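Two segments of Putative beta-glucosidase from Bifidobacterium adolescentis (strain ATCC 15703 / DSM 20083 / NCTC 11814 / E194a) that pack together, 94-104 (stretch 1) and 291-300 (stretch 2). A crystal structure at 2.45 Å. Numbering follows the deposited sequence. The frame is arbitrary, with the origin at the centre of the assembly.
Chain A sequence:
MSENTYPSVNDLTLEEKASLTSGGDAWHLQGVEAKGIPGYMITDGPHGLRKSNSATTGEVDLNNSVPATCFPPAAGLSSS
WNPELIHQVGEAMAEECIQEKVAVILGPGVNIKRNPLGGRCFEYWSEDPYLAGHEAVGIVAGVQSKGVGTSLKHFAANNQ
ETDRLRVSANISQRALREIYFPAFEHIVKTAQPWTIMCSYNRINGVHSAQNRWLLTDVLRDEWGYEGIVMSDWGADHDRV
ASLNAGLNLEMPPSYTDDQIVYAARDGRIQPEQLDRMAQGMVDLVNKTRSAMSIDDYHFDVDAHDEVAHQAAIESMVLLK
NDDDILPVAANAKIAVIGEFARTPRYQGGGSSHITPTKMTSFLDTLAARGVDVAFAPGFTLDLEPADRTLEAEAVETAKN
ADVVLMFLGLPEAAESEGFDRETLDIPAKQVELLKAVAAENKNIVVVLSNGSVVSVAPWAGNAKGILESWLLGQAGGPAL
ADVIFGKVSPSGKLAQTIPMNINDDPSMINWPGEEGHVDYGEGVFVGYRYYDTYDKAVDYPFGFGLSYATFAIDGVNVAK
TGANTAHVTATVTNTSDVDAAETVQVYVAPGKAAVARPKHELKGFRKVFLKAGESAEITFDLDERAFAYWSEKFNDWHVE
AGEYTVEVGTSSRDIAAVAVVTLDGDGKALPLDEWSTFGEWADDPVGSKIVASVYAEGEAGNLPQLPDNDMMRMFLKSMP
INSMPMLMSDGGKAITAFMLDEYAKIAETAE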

# COMPACT_ATOMS: atom_id res chain seq x y z
N ALA A 94 -10.98 10.92 -9.29
CA ALA A 94 -10.71 12.01 -10.21
C ALA A 94 -11.98 12.78 -10.55
O ALA A 94 -11.96 14.02 -10.63
N GLU A 95 -13.10 12.07 -10.74
CA GLU A 95 -14.35 12.75 -11.07
C GLU A 95 -14.80 13.65 -9.93
O GLU A 95 -15.37 14.72 -10.17
N GLU A 96 -14.56 13.24 -8.69
CA GLU A 96 -14.88 14.12 -7.58
C GLU A 96 -13.95 15.33 -7.57
O GLU A 96 -14.38 16.45 -7.26
N CYS A 97 -12.68 15.13 -7.95
CA CYS A 97 -11.77 16.26 -8.08
C CYS A 97 -12.24 17.22 -9.16
O CYS A 97 -12.11 18.44 -9.02
N ILE A 98 -12.78 16.68 -10.26
CA ILE A 98 -13.23 17.53 -11.36
C ILE A 98 -14.41 18.40 -10.93
O ILE A 98 -14.51 19.56 -11.33
N GLN A 99 -15.30 17.85 -10.11
CA GLN A 99 -16.39 18.67 -9.56
C GLN A 99 -15.85 19.77 -8.66
O GLN A 99 -16.33 20.91 -8.70
N GLU A 100 -14.83 19.47 -7.85
CA GLU A 100 -14.37 20.37 -6.81
C GLU A 100 -13.17 21.20 -7.23
O GLU A 100 -12.56 21.86 -6.38
N LYS A 101 -12.83 21.21 -8.52
CA LYS A 101 -11.75 22.03 -9.07
C LYS A 101 -10.42 21.74 -8.37
O LYS A 101 -9.71 22.64 -7.94
N VAL A 102 -10.10 20.45 -8.26
CA VAL A 102 -8.85 19.98 -7.66
C VAL A 102 -8.02 19.32 -8.76
O VAL A 102 -8.42 18.29 -9.32
N ALA A 103 -6.85 19.90 -9.05
CA ALA A 103 -6.05 19.42 -10.17
C ALA A 103 -5.17 18.23 -9.81
O ALA A 103 -4.87 17.40 -10.68
N VAL A 104 -4.72 18.14 -8.56
CA VAL A 104 -3.87 17.04 -8.11
C VAL A 104 -4.41 16.54 -6.79
O VAL A 104 -4.67 17.33 -5.88
N ALA A 291 -9.26 19.18 -17.54
CA ALA A 291 -10.18 18.74 -16.49
C ALA A 291 -10.64 19.89 -15.62
O ALA A 291 -11.78 19.88 -15.13
N MET A 292 -9.80 20.91 -15.42
CA MET A 292 -10.19 22.05 -14.60
C MET A 292 -11.00 23.08 -15.38
O MET A 292 -11.50 24.03 -14.77
N SER A 293 -11.15 22.92 -16.69
CA SER A 293 -12.00 23.81 -17.46
C SER A 293 -13.42 23.27 -17.61
O SER A 293 -14.26 23.95 -18.20
N ILE A 294 -13.70 22.08 -17.09
CA ILE A 294 -15.05 21.52 -17.13
C ILE A 294 -15.94 22.29 -16.15
O ILE A 294 -15.66 22.34 -14.94
N ASP A 295 -17.03 22.86 -16.66
CA ASP A 295 -17.92 23.70 -15.87
C ASP A 295 -19.12 22.91 -15.37
O ASP A 295 -19.74 22.15 -16.13
N ASP A 296 -19.44 23.11 -14.10
CA ASP A 296 -20.66 22.58 -13.47
C ASP A 296 -20.79 21.07 -13.65
O ASP A 296 -21.83 20.56 -14.08
N TYR A 297 -19.73 20.35 -13.29
CA TYR A 297 -19.80 18.90 -13.25
C TYR A 297 -20.12 18.42 -11.84
O TYR A 297 -19.49 18.86 -10.88
N HIS A 298 -21.09 17.52 -11.74
CA HIS A 298 -21.47 16.91 -10.47
C HIS A 298 -21.34 15.40 -10.59
O HIS A 298 -21.94 14.79 -11.49
N PHE A 299 -20.55 14.80 -9.71
CA PHE A 299 -20.32 13.37 -9.77
C PHE A 299 -21.51 12.61 -9.19
O PHE A 299 -22.24 13.12 -8.33
N ASP A 300 -21.72 11.39 -9.69
CA ASP A 300 -22.80 10.54 -9.22
C ASP A 300 -22.46 10.01 -7.83
O ASP A 300 -21.57 9.17 -7.68

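The most unusual feature of this contact is the way a glutamate lies on an aromatic face: CG of Glu96 sits 3.6 Å from the centroid of the Phe299 ring, only 6° off the ring normal, in a CH-pi contact. The long aliphatic part of Glu96 (chi1 m, chi2 t) suits this place, because its methylenes can cover the ring while both carboxylate oxygens are hydrogen-bonded elsewhere in the structure. Phe299, chi1 p, points toward the helix and is buried there.

Gln99 ties down the same segment. With chi1 and chi2 both t, its extended side chain lets OE1 accept a hydrogen bond from Phe299 N at 2.9 Å. Water 2 bridges the same pair, donating to Gln99 OE1 at 2.8 Å and to Phe299 O at 2.6 Å. The amide's other end is also used: Gln99 NE2 donates to Glu100 OE2 at 2.9 Å.

Ile98 (m, t) points toward stretch 2 and supplies branched apolar surface. Its CG1 lies 4.1 Å from Ala291 CB, while its CG2 reaches Ile294 CD1 at 3.9 Å and Tyr297 CD2 at 4.1 Å. Tyr297 (chi1 t) presents its ring edge to the helix backbone, with CE2 3.3 Å from Glu95 O. Nearby, water 1 accepts from Tyr297 N at 2.7 Å and donates to Ile294 O at 3.1 Å, with a weak bond to Ile98 O at 3.4 Å.

Met292 starts sideways, but its flexible chain (m, m, chi3 100°) carries its end inward: CE comes within 3.2 Å of Val102 O, and SD lies 4.0 Å from Ala103 CB. Lys101, at the exposed margin, curls through three m rotamers before a final t, bringing NZ to donate to Met292 O at 2.9 Å. A long, charged side chain thus reaches across to a backbone carbonyl.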

# COMPACT_ATOMS: atom_id res chain seq x y z
CB ALA A 94 -10.06 11.47 -11.48
CB GLU A 95 -15.42 11.71 -11.41
CG GLU A 95 -15.13 10.95 -12.70
CD GLU A 95 -16.15 9.87 -12.97
OE1 GLU A 95 -16.80 9.42 -12.00
OE2 GLU A 95 -16.29 9.48 -14.14
CB GLU A 96 -14.80 13.36 -6.25
CG GLU A 96 -15.66 12.10 -6.25
CD GLU A 96 -15.90 11.53 -4.86
OE1 GLU A 96 -15.36 12.08 -3.87
OE2 GLU A 96 -16.64 10.54 -4.76
CB CYS A 97 -10.35 15.78 -8.40
SG CYS A 97 -9.50 14.91 -7.07
CB ILE A 98 -13.57 16.66 -12.60
CG1 ILE A 98 -12.29 16.03 -13.14
CG2 ILE A 98 -14.22 17.50 -13.69
CD1 ILE A 98 -12.52 14.99 -14.21
CB GLN A 99 -17.37 17.78 -8.78
CG GLN A 99 -18.37 18.56 -7.92
CD GLN A 99 -19.32 17.65 -7.15
OE1 GLN A 99 -20.01 16.81 -7.74
NE2 GLN A 99 -19.35 17.80 -5.83
CB GLU A 100 -14.05 19.58 -5.54
CG GLU A 100 -15.26 18.91 -4.93
CD GLU A 100 -16.28 19.91 -4.44
OE1 GLU A 100 -15.88 20.89 -3.78
OE2 GLU A 100 -17.49 19.73 -4.74
CB LYS A 101 -12.10 23.52 -8.99
CG LYS A 101 -13.54 23.86 -9.37
CD LYS A 101 -13.95 23.32 -10.74
CE LYS A 101 -13.31 24.06 -11.89
NZ LYS A 101 -13.90 23.57 -13.17
CB VAL A 102 -9.11 18.99 -6.52
CG1 VAL A 102 -7.79 18.40 -6.03
CG2 VAL A 102 -9.85 19.66 -5.38
CB ALA A 103 -5.18 20.54 -10.74
CB VAL A 104 -2.40 17.47 -7.97
CG1 VAL A 104 -1.54 16.27 -7.61
CG2 VAL A 104 -1.90 18.15 -9.23
CB ALA A 291 -9.53 17.65 -15.64
CB MET A 292 -8.96 22.72 -13.98
CG MET A 292 -8.12 21.84 -13.06
SD MET A 292 -8.98 21.27 -11.57
CE MET A 292 -9.44 19.60 -12.03
CB SER A 293 -11.39 24.06 -18.84
OG SER A 293 -10.13 24.70 -18.71
CB ILE A 294 -15.04 20.02 -16.80
CG1 ILE A 294 -14.26 19.24 -17.85
CG2 ILE A 294 -16.47 19.49 -16.66
CD1 ILE A 294 -14.23 17.74 -17.59
CB ASP A 295 -18.39 24.90 -16.68
CG ASP A 295 -17.41 26.06 -16.64
OD1 ASP A 295 -16.31 25.94 -17.22
OD2 ASP A 295 -17.75 27.10 -16.04
CB ASP A 296 -21.90 23.31 -14.00
CG ASP A 296 -22.02 24.71 -13.45
OD1 ASP A 296 -21.19 25.56 -13.82
OD2 ASP A 296 -22.94 24.95 -12.63
CB TYR A 297 -18.50 18.26 -13.73
CG TYR A 297 -18.52 16.76 -13.53
CD1 TYR A 297 -19.19 15.93 -14.42
CD2 TYR A 297 -17.87 16.17 -12.45
CE1 TYR A 297 -19.23 14.56 -14.24
CE2 TYR A 297 -17.90 14.81 -12.26
CZ TYR A 297 -18.58 14.00 -13.16
OH TYR A 297 -18.60 12.64 -12.97
CB HIS A 298 -22.90 17.30 -10.10
CG HIS A 298 -23.07 18.75 -9.78
ND1 HIS A 298 -22.85 19.75 -10.71
CD2 HIS A 298 -23.44 19.38 -8.64
CE1 HIS A 298 -23.07 20.92 -10.15
NE2 HIS A 298 -23.44 20.73 -8.90
CB PHE A 299 -19.03 12.98 -9.04
CG PHE A 299 -19.08 13.16 -7.53
CD1 PHE A 299 -19.55 12.15 -6.71
CD2 PHE A 299 -18.60 14.32 -6.95
CE1 PHE A 299 -19.57 12.31 -5.33
CE2 PHE A 299 -18.63 14.49 -5.58
CZ PHE A 299 -19.11 13.48 -4.76
CB ASP A 300 -23.02 9.40 -10.21
CG ASP A 300 -24.34 8.67 -9.99
OD1 ASP A 300 -24.85 8.67 -8.85
OD2 ASP A 300 -24.85 8.09 -10.97
O HOH W 1 -17.24 21.07 -12.61
O HOH W 2 -22.00 15.12 -6.66